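Tubulin binding cofactor C (Leishmania major, PDB 5AJ8) is a chaperone-class TBCC-family protein, seen here as its C-terminal domain, that probably takes part in the folding and assembly of tubulin. Local coordinates at residues A[39-43]-A[96-102]; A[60-65]-A[77-82]; A[135-139]-A[152-156]. The protein carries 1 engineered substitution. All blocks are in the same frame, centred on the assembly; numbering follows the deposited sequence.

The chain coils regularly as a parallel beta-helix up to strand 91-95 and, after two helices, returns for the last coil. Contact 1 opens first, at residues 39-43. Contact 2 lies wholly within its loop: one turn takes residues 60-65 to 77-82, directly alongside. Contact 1 closes when 96-102, just past strand 91-95, folds back to strand 38-41; Tyr96 packs on Val60, Ala61 and Trp78 of contact 2. Contact 3 follows in series and closes a short loop of its own, 135-139 to 152-156, at the last coil, where strands 140-141 and 153-155 are outermost in the two sheets. Asn135 ND2 lies 2.8 Å from Cys79 O, probably a hydrogen bond that ties contacts 2 and 3.

Contact 1 (A[39-43]-A[96-102]); sequences IYCLP and YRCWVGL
Trp99 lays one face of its indole over Tyr40, whose CB sits 4.0 Å from the centroid of the six-membered ring of Trp99 in a CH-pi contact. Tyr40 CD1 approaches Trp99 CE2 to 3.6 Å, with the phenol ring tilted 38° to the indole. Tyr40 (chi1 m) is in extended strand 39-41; Trp99 (chi1 t) follows the 3-10 turn 96-98, is the centre of an inverse gamma turn, and donates from its N to Tyr96 O at 2.9 Å. The CA atoms of Tyr40 and Trp99 are 8.1 Å apart, those of Leu42 and Leu102 7.8 Å. Tyr96, chi1 t, carries its OH to Cys41 O, 2.7 Å away, the one hydrogen bond across the segments. Leu42 CD2 packs 3.6 Å from Leu102 CD1 and 3.9 Å from Trp99 CH2, and Pro43 CD lies 3.4 Å from Tyr96 OH. This is buried packing of a loop against the outside of a parallel beta-helix. The polar ends are held by the later chain, Tyr40 OH by Ser164 and Trp99 NE1 by Thr166 O. Tyr59 of strand 56-62 meets both rings, while Trp119 of helix 116-122 touches Pro43 and Leu102.

Contact 2 (A[60-65]-A[77-82]); sequences VACHQL and VWCAST
Three backbone hydrogen bonds join strands 60-62 and 77-79: Trp78 N to Val60 O at 3.1 Å, Cys62 N to Trp78 O at 3.0 Å, and Ala80 N to Cys62 O at 3.1 Å. The strands are parallel, 4.8 Å apart with axes 3° from alignment, and pair Val60 with Val77, Ala61 with Trp78 and Cys62 with Cys79. Past them both chains turn at His63 and Ala80, both with helical phi/psi, and Ser81 OG (chi1 p) donates to His63 O at 2.8 Å. Water 1 bridges Leu65 N (3.0 Å), Ser81 OG (2.8 Å) and Thr82 O (2.8 Å). Equivalent residues stack 17 positions apart, as in successive coils of a parallel beta-helix. On the face of Val60 and Cys62, Leu65 CD2 touches Val77 CG2 at 3.6 Å; Cys62 SG (chi1 p) and Cys79 SG (chi1 t) are 4.1 Å apart, so no disulfide forms. On the other face Ala61 and Trp78 meet helix 116-122 through Val120, while Leu65 belongs to strand 64-68, which runs beside strand 47-51.

Contact 3 (A[135-139]-A[152-156]); sequences NYVKV and HWCVL
This contact lies at the last coil of the parallel beta-helix, where strand 153-155 forms the edge of one sheet and the 135-139 segment leads into strand 140-141, the edge of the other. Residues 135-137 make a 3-10 turn, with Lys138 N bonded to Asn135 O at 3.2 Å, before Lys138 and Val139 extend; residues 153-155 are extended throughout. The nearest CA pairs are Val137 with Val155 at 6.0 Å and Val139 with Trp153 at 7.7 Å, so the two segments run in opposite directions.

Trp153 has the largest area covered in this contact. With chi1 p and chi2 -89°, it offers one indole face to Val139 (chi1 t): Val139 CB stands 3.6 Å from the centroid of the Trp153 six-membered ring, 15° off the normal, a CH-pi contact. At the edge of the same ring, Val137 O lies 3.4 Å from Trp153 CH2.

The aliphatic contacts gather round Val155 (chi1 t). Val155 CG2 is 3.9 Å from Val137 CA, and Val155 CG1 4.2 Å from Tyr136 CE2. Tyr136 also packs on Pro95 and Val139 on Phe93, both of strand 91-95, the neighbour of strand 153-155.

No direct hydrogen bond crosses between the segments. The polar link goes through water 2, which donates to Val139 O at 3.0 Å and accepts from Trp153 NE1 at 3.1 Å.

Contact 1 (A[39-43]-A[96-102])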
loop_
_atom_site.group_PDB
_atom_site.type_symbol
_atom_site.label_atom_id
_atom_site.label_comp_id
_atom_site.label_asym_id
_atom_site.label_seq_id
_atom_site.Cartn_x
_atom_site.Cartn_y
_atom_site.Cartn_z
ATOM N N ILE A 39 -1.969 -6.171 5.371
ATOM C CA ILE A 39 -2.359 -6.345 3.975
ATOM C C ILE A 39 -1.106 -6.240 3.108
ATOM O O ILE A 39 -0.478 -5.203 3.061
ATOM C CB ILE A 39 -3.404 -5.285 3.565
ATOM C CG1 ILE A 39 -4.629 -5.366 4.474
ATOM C CG2 ILE A 39 -3.818 -5.464 2.110
ATOM C CD1 ILE A 39 -5.667 -4.298 4.173
ATOM N N TYR A 40 -0.748 -7.330 2.443
ATOM C CA TYR A 40 0.463 -7.410 1.629
ATOM C C TYR A 40 0.076 -7.455 0.157
ATOM O O TYR A 40 -0.533 -8.440 -0.279
ATOM C CB TYR A 40 1.224 -8.673 2.007
ATOM C CG TYR A 40 1.699 -8.678 3.428
ATOM C CD1 TYR A 40 2.807 -7.946 3.798
ATOM C CD2 TYR A 40 1.045 -9.424 4.403
ATOM C CE1 TYR A 40 3.242 -7.944 5.092
ATOM C CE2 TYR A 40 1.488 -9.442 5.696
ATOM C CZ TYR A 40 2.576 -8.692 6.040
ATOM O OH TYR A 40 3.030 -8.710 7.319
ATOM N N CYS A 41 0.388 -6.388 -0.587
ATOM C CA CYS A 41 0.098 -6.309 -2.013
ATOM C C CYS A 41 1.354 -6.412 -2.892
ATOM O O CYS A 41 2.309 -5.642 -2.741
ATOM C CB CYS A 41 -0.616 -5.013 -2.388
ATOM S SG CYS A 41 -1.987 -4.517 -1.311
ATOM N N LEU A 42 1.327 -7.347 -3.830
ATOM C CA LEU A 42 2.280 -7.333 -4.919
ATOM C C LEU A 42 2.022 -6.036 -5.730
ATOM O O LEU A 42 0.942 -5.453 -5.653
ATOM C CB LEU A 42 2.140 -8.586 -5.780
ATOM C CG LEU A 42 2.353 -9.934 -5.079
ATOM C CD1 LEU A 42 2.210 -11.092 -6.049
ATOM C CD2 LEU A 42 3.707 -9.995 -4.370
ATOM N N PRO A 43 3.035 -5.548 -6.459
ATOM C CA PRO A 43 2.854 -4.281 -7.183
ATOM C C PRO A 43 1.625 -4.275 -8.091
ATOM O O PRO A 43 1.419 -5.220 -8.806
ATOM C CB PRO A 43 4.169 -4.144 -7.984
ATOM C CG PRO A 43 5.178 -4.897 -7.163
ATOM C CD PRO A 43 4.419 -6.050 -6.574
ATOM N N TYR A 96 7.788 1.028 0.973
ATOM C CA TYR A 96 7.425 -0.352 0.588
ATOM C C TYR A 96 8.558 -1.356 0.863
ATOM O O TYR A 96 8.319 -2.552 1.104
ATOM C CB TYR A 96 7.079 -0.332 -0.902
ATOM C CG TYR A 96 6.497 -1.571 -1.532
ATOM C CD1 TYR A 96 5.296 -2.116 -1.084
ATOM C CD2 TYR A 96 7.122 -2.166 -2.617
ATOM C CE1 TYR A 96 4.733 -3.212 -1.694
ATOM C CE2 TYR A 96 6.570 -3.266 -3.237
ATOM C CZ TYR A 96 5.375 -3.788 -2.773
ATOM O OH TYR A 96 4.820 -4.874 -3.395
ATOM N N ARG A 97 9.784 -0.863 0.822
ATOM C CA ARG A 97 10.945 -1.683 1.100
ATOM C C ARG A 97 10.910 -2.338 2.517
ATOM O O ARG A 97 11.609 -3.310 2.749
ATOM C CB ARG A 97 12.241 -0.882 0.883
ATOM C CG ARG A 97 12.434 0.269 1.843
ATOM C CD ARG A 97 13.717 1.044 1.566
ATOM N NE ARG A 97 13.790 2.221 2.429
ATOM C CZ ARG A 97 13.538 3.483 2.063
ATOM N NH1 ARG A 97 13.218 3.797 0.804
ATOM N NH2 ARG A 97 13.633 4.467 2.968
ATOM N N CYS A 98 10.088 -1.808 3.438
ATOM C CA CYS A 98 9.871 -2.473 4.732
ATOM C C CYS A 98 9.253 -3.860 4.591
ATOM O O CYS A 98 9.326 -4.651 5.525
ATOM C CB CYS A 98 8.986 -1.616 5.662
ATOM S SG CYS A 98 9.800 -0.061 6.089
ATOM N N TRP A 99 8.599 -4.160 3.466
ATOM C CA TRP A 99 8.167 -5.534 3.241
ATOM C C TRP A 99 9.338 -6.357 2.707
ATOM O O TRP A 99 9.435 -6.610 1.505
ATOM C CB TRP A 99 6.939 -5.624 2.325
ATOM C CG TRP A 99 6.436 -7.038 2.166
ATOM C CD1 TRP A 99 6.652 -8.096 3.017
ATOM C CD2 TRP A 99 5.609 -7.534 1.126
ATOM N NE1 TRP A 99 6.014 -9.210 2.562
ATOM C CE2 TRP A 99 5.357 -8.891 1.403
ATOM C CE3 TRP A 99 5.049 -6.965 -0.026
ATOM C CZ2 TRP A 99 4.580 -9.685 0.566
ATOM C CZ3 TRP A 99 4.258 -7.761 -0.840
ATOM C CH2 TRP A 99 4.035 -9.088 -0.545
ATOM N N VAL A 100 10.228 -6.734 3.625
ATOM C CA VAL A 100 11.406 -7.526 3.320
ATOM C C VAL A 100 10.998 -8.856 2.705
ATOM O O VAL A 100 11.664 -9.357 1.803
ATOM C CB VAL A 100 12.289 -7.769 4.572
ATOM C CG1 VAL A 100 13.504 -8.622 4.215
ATOM C CG2 VAL A 100 12.770 -6.442 5.175
ATOM N N GLY A 101 9.886 -9.421 3.154
ATOM C CA GLY A 101 9.413 -10.726 2.656
ATOM C C GLY A 101 9.002 -10.805 1.194
ATOM O O GLY A 101 8.912 -11.896 0.640
ATOM N N LEU A 102 8.738 -9.654 0.563
ATOM C CA LEU A 102 8.488 -9.603 -0.868
ATOM C C LEU A 102 9.635 -10.269 -1.637
ATOM O O LEU A 102 9.432 -10.977 -2.637
ATOM C CB LEU A 102 8.325 -8.156 -1.345
ATOM C CG LEU A 102 8.164 -7.971 -2.861
ATOM C CD1 LEU A 102 6.920 -8.689 -3.329
ATOM C CD2 LEU A 102 8.156 -6.503 -3.297
#

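Contact 2 (A[60-65]-A[77-82])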
loop_
_atom_site.group_PDB
_atom_site.type_symbol
_atom_site.label_atom_id
_atom_site.label_comp_id
_atom_site.label_asym_id
_atom_site.label_seq_id
_atom_site.Cartn_x
_atom_site.Cartn_y
_atom_site.Cartn_z
ATOM N N VAL A 60 1.991 -1.696 -0.144
ATOM C CA VAL A 60 1.467 -1.608 -1.518
ATOM C C VAL A 60 2.362 -0.757 -2.425
ATOM O O VAL A 60 2.854 0.321 -2.017
ATOM C CB VAL A 60 0.016 -1.027 -1.517
ATOM C CG1 VAL A 60 -0.036 0.338 -0.860
ATOM C CG2 VAL A 60 -0.598 -1.002 -2.906
ATOM N N ALA A 61 2.574 -1.260 -3.634
ATOM C CA ALA A 61 3.117 -0.476 -4.717
ATOM C C ALA A 61 2.019 -0.272 -5.762
ATOM O O ALA A 61 1.294 -1.224 -6.078
ATOM C CB ALA A 61 4.323 -1.174 -5.335
ATOM N N CYS A 62 1.942 0.934 -6.334
ATOM C CA CYS A 62 0.894 1.285 -7.279
ATOM C C CYS A 62 1.203 2.565 -8.042
ATOM O O CYS A 62 2.153 3.272 -7.717
ATOM C CB CYS A 62 -0.447 1.405 -6.554
ATOM S SG CYS A 62 -0.439 2.578 -5.176
ATOM N N HIS A 63 0.439 2.829 -9.096
ATOM C CA HIS A 63 0.554 4.076 -9.869
ATOM C C HIS A 63 -0.123 5.271 -9.193
ATOM O O HIS A 63 0.425 6.411 -9.166
ATOM C CB HIS A 63 -0.081 3.887 -11.236
ATOM C CG HIS A 63 0.637 2.934 -12.100
ATOM N ND1 HIS A 63 0.337 2.777 -13.438
ATOM C CD2 HIS A 63 1.638 2.067 -11.831
ATOM C CE1 HIS A 63 1.114 1.838 -13.948
ATOM N NE2 HIS A 63 1.912 1.395 -12.993
ATOM N N GLN A 64 -1.327 5.016 -8.657
ATOM C CA GLN A 64 -2.062 5.980 -7.840
ATOM C C GLN A 64 -2.590 5.308 -6.582
ATOM O O GLN A 64 -2.946 4.137 -6.624
ATOM C CB GLN A 64 -3.216 6.581 -8.619
ATOM C CG GLN A 64 -2.809 7.316 -9.883
ATOM C CD GLN A 64 -2.836 6.442 -11.116
ATOM O OE1 GLN A 64 -3.402 5.365 -11.112
ATOM N NE2 GLN A 64 -2.174 6.887 -12.160
ATOM N N LEU A 65 -2.614 6.046 -5.474
ATOM C CA LEU A 65 -3.101 5.552 -4.202
ATOM C C LEU A 65 -4.107 6.543 -3.635
ATOM O O LEU A 65 -3.809 7.722 -3.508
ATOM C CB LEU A 65 -1.968 5.339 -3.199
ATOM C CG LEU A 65 -2.344 4.832 -1.798
ATOM C CD1 LEU A 65 -3.120 3.535 -1.847
ATOM C CD2 LEU A 65 -1.113 4.646 -0.917
ATOM N N VAL A 77 4.478 2.345 1.292
ATOM C CA VAL A 77 4.015 2.727 -0.008
ATOM C C VAL A 77 5.161 3.017 -1.001
ATOM O O VAL A 77 6.125 3.720 -0.672
ATOM C CB VAL A 77 3.124 3.997 0.141
ATOM C CG1 VAL A 77 2.770 4.597 -1.207
ATOM C CG2 VAL A 77 1.869 3.664 0.920
ATOM N N TRP A 78 5.021 2.493 -2.219
ATOM C CA TRP A 78 5.816 2.939 -3.371
ATOM C C TRP A 78 4.806 3.344 -4.438
ATOM O O TRP A 78 4.155 2.497 -5.049
ATOM C CB TRP A 78 6.752 1.837 -3.880
ATOM C CG TRP A 78 7.868 2.312 -4.844
ATOM C CD1 TRP A 78 7.763 3.210 -5.875
ATOM C CD2 TRP A 78 9.232 1.873 -4.841
ATOM N NE1 TRP A 78 8.984 3.367 -6.491
ATOM C CE2 TRP A 78 9.898 2.550 -5.879
ATOM C CE3 TRP A 78 9.958 0.999 -4.029
ATOM C CZ2 TRP A 78 11.265 2.363 -6.141
ATOM C CZ3 TRP A 78 11.303 0.813 -4.278
ATOM C CH2 TRP A 78 11.950 1.498 -5.317
ATOM N N CYS A 79 4.677 4.639 -4.645
ATOM C CA CYS A 79 3.661 5.173 -5.531
ATOM C C CYS A 79 4.257 6.061 -6.598
ATOM O O CYS A 79 5.092 6.881 -6.291
ATOM C CB CYS A 79 2.664 6.006 -4.725
ATOM S SG CYS A 79 1.130 6.304 -5.639
ATOM N N ALA A 80 3.770 5.934 -7.829
ATOM C CA ALA A 80 4.215 6.774 -8.938
ATOM C C ALA A 80 3.733 8.198 -8.772
ATOM O O ALA A 80 4.257 9.076 -9.402
ATOM C CB ALA A 80 3.730 6.233 -10.268
ATOM N N SER A 81 2.702 8.415 -7.948
ATOM C CA SER A 81 2.209 9.769 -7.702
ATOM C C SER A 81 1.999 10.020 -6.196
ATOM O O SER A 81 2.132 9.112 -5.386
ATOM C CB SER A 81 0.933 10.041 -8.525
ATOM O OG SER A 81 -0.077 9.045 -8.327
ATOM N N THR A 82 1.689 11.249 -5.824
ATOM C CA THR A 82 1.389 11.557 -4.430
ATOM C C THR A 82 0.073 10.879 -3.933
ATOM O O THR A 82 -0.967 11.056 -4.515
ATOM C CB THR A 82 1.346 13.086 -4.251
ATOM O OG1 THR A 82 2.655 13.601 -4.506
ATOM C CG2 THR A 82 0.929 13.459 -2.847
HETATM O O HOH W 1 -1.729 8.813 -6.093
#

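Contact 3 (A[135-139]-A[152-156])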
loop_
_atom_site.group_PDB
_atom_site.type_symbol
_atom_site.label_atom_id
_atom_site.label_comp_id
_atom_site.label_asym_id
_atom_site.label_seq_id
_atom_site.Cartn_x
_atom_site.Cartn_y
_atom_site.Cartn_z
ATOM N N ASN A 135 7.983 9.169 -2.876
ATOM C CA ASN A 135 6.665 9.809 -2.891
ATOM C C ASN A 135 5.843 9.574 -1.624
ATOM O O ASN A 135 4.944 10.347 -1.323
ATOM C CB ASN A 135 5.851 9.385 -4.118
ATOM C CG ASN A 135 6.349 10.035 -5.406
ATOM O OD1 ASN A 135 7.070 11.036 -5.370
ATOM N ND2 ASN A 135 5.964 9.478 -6.538
ATOM N N TYR A 136 6.176 8.549 -0.856
ATOM C CA TYR A 136 5.448 8.299 0.393
ATOM C C TYR A 136 5.599 9.405 1.459
ATOM O O TYR A 136 4.806 9.452 2.383
ATOM C CB TYR A 136 5.839 6.939 0.991
ATOM C CG TYR A 136 7.189 6.924 1.607
ATOM C CD1 TYR A 136 8.303 6.614 0.848
ATOM C CD2 TYR A 136 7.374 7.213 2.947
ATOM C CE1 TYR A 136 9.556 6.607 1.397
ATOM C CE2 TYR A 136 8.646 7.203 3.498
ATOM C CZ TYR A 136 9.720 6.891 2.705
ATOM O OH TYR A 136 10.981 6.881 3.225
ATOM N N VAL A 137 6.628 10.251 1.377
ATOM C CA VAL A 137 6.805 11.305 2.383
ATOM C C VAL A 137 5.899 12.504 2.097
ATOM O O VAL A 137 5.777 13.361 2.920
ATOM C CB VAL A 137 8.273 11.786 2.569
ATOM C CG1 VAL A 137 9.203 10.608 2.839
ATOM C CG2 VAL A 137 8.757 12.608 1.374
ATOM N N LYS A 138 5.270 12.552 0.927
ATOM C CA LYS A 138 4.360 13.636 0.609
ATOM C C LYS A 138 2.960 13.053 0.385
ATOM O O LYS A 138 2.787 12.117 -0.369
ATOM C CB LYS A 138 4.848 14.472 -0.570
ATOM C CG LYS A 138 3.854 15.553 -0.989
ATOM C CD LYS A 138 4.527 16.703 -1.723
ATOM C CE LYS A 138 3.754 18.012 -1.593
ATOM N NZ LYS A 138 2.909 18.343 -2.779
ATOM N N VAL A 139 1.985 13.568 1.119
ATOM C CA VAL A 139 0.617 13.051 1.074
ATOM C C VAL A 139 -0.299 14.229 0.831
ATOM O O VAL A 139 -0.046 15.327 1.322
ATOM C CB VAL A 139 0.256 12.306 2.382
ATOM C CG1 VAL A 139 -1.225 11.966 2.444
ATOM C CG2 VAL A 139 1.114 11.048 2.520
ATOM N N HIS A 152 -3.463 14.993 10.093
ATOM C CA HIS A 152 -4.072 13.662 9.836
ATOM C C HIS A 152 -3.140 12.574 9.342
ATOM O O HIS A 152 -3.548 11.399 9.278
ATOM C CB HIS A 152 -5.170 13.791 8.795
ATOM C CG HIS A 152 -6.290 14.666 9.229
ATOM N ND1 HIS A 152 -6.890 14.538 10.467
ATOM C CD2 HIS A 152 -6.941 15.666 8.592
ATOM C CE1 HIS A 152 -7.858 15.435 10.572
ATOM N NE2 HIS A 152 -7.909 16.128 9.447
ATOM N N TRP A 153 -1.920 12.980 8.965
ATOM C CA TRP A 153 -0.892 12.063 8.522
ATOM C C TRP A 153 0.512 12.508 8.938
ATOM O O TRP A 153 0.755 13.664 9.230
ATOM C CB TRP A 153 -0.969 11.883 7.003
ATOM C CG TRP A 153 -0.536 13.079 6.226
ATOM C CD1 TRP A 153 -1.307 14.116 5.831
ATOM C CD2 TRP A 153 0.785 13.360 5.767
ATOM N NE1 TRP A 153 -0.555 15.048 5.151
ATOM C CE2 TRP A 153 0.736 14.602 5.091
ATOM C CE3 TRP A 153 2.008 12.684 5.858
ATOM C CZ2 TRP A 153 1.855 15.182 4.508
ATOM C CZ3 TRP A 153 3.124 13.247 5.249
ATOM C CH2 TRP A 153 3.038 14.487 4.581
ATOM N N CYS A 154 1.432 11.554 8.987
ATOM C CA CYS A 154 2.828 11.833 9.232
ATOM C C CYS A 154 3.662 10.727 8.606
ATOM O O CYS A 154 3.114 9.756 8.066
ATOM C CB CYS A 154 3.105 11.966 10.736
ATOM S SG CYS A 154 2.906 10.446 11.679
ATOM N N VAL A 155 4.984 10.866 8.714
ATOM C CA VAL A 155 5.950 9.904 8.204
ATOM C C VAL A 155 6.501 9.096 9.377
ATOM O O VAL A 155 6.894 9.645 10.388
ATOM C CB VAL A 155 7.073 10.633 7.436
ATOM C CG1 VAL A 155 8.116 9.651 6.905
ATOM C CG2 VAL A 155 6.460 11.435 6.291
ATOM N N LEU A 156 6.470 7.778 9.250
ATOM C CA LEU A 156 6.988 6.872 10.253
ATOM C C LEU A 156 8.450 7.116 10.486
ATOM O O LEU A 156 9.204 7.355 9.536
ATOM C CB LEU A 156 6.850 5.421 9.780
ATOM C CG LEU A 156 5.435 4.842 9.787
ATOM C CD1 LEU A 156 5.333 3.632 8.892
ATOM C CD2 LEU A 156 5.022 4.476 11.205
HETATM O O HOH W 2 -1.448 17.281 3.151
#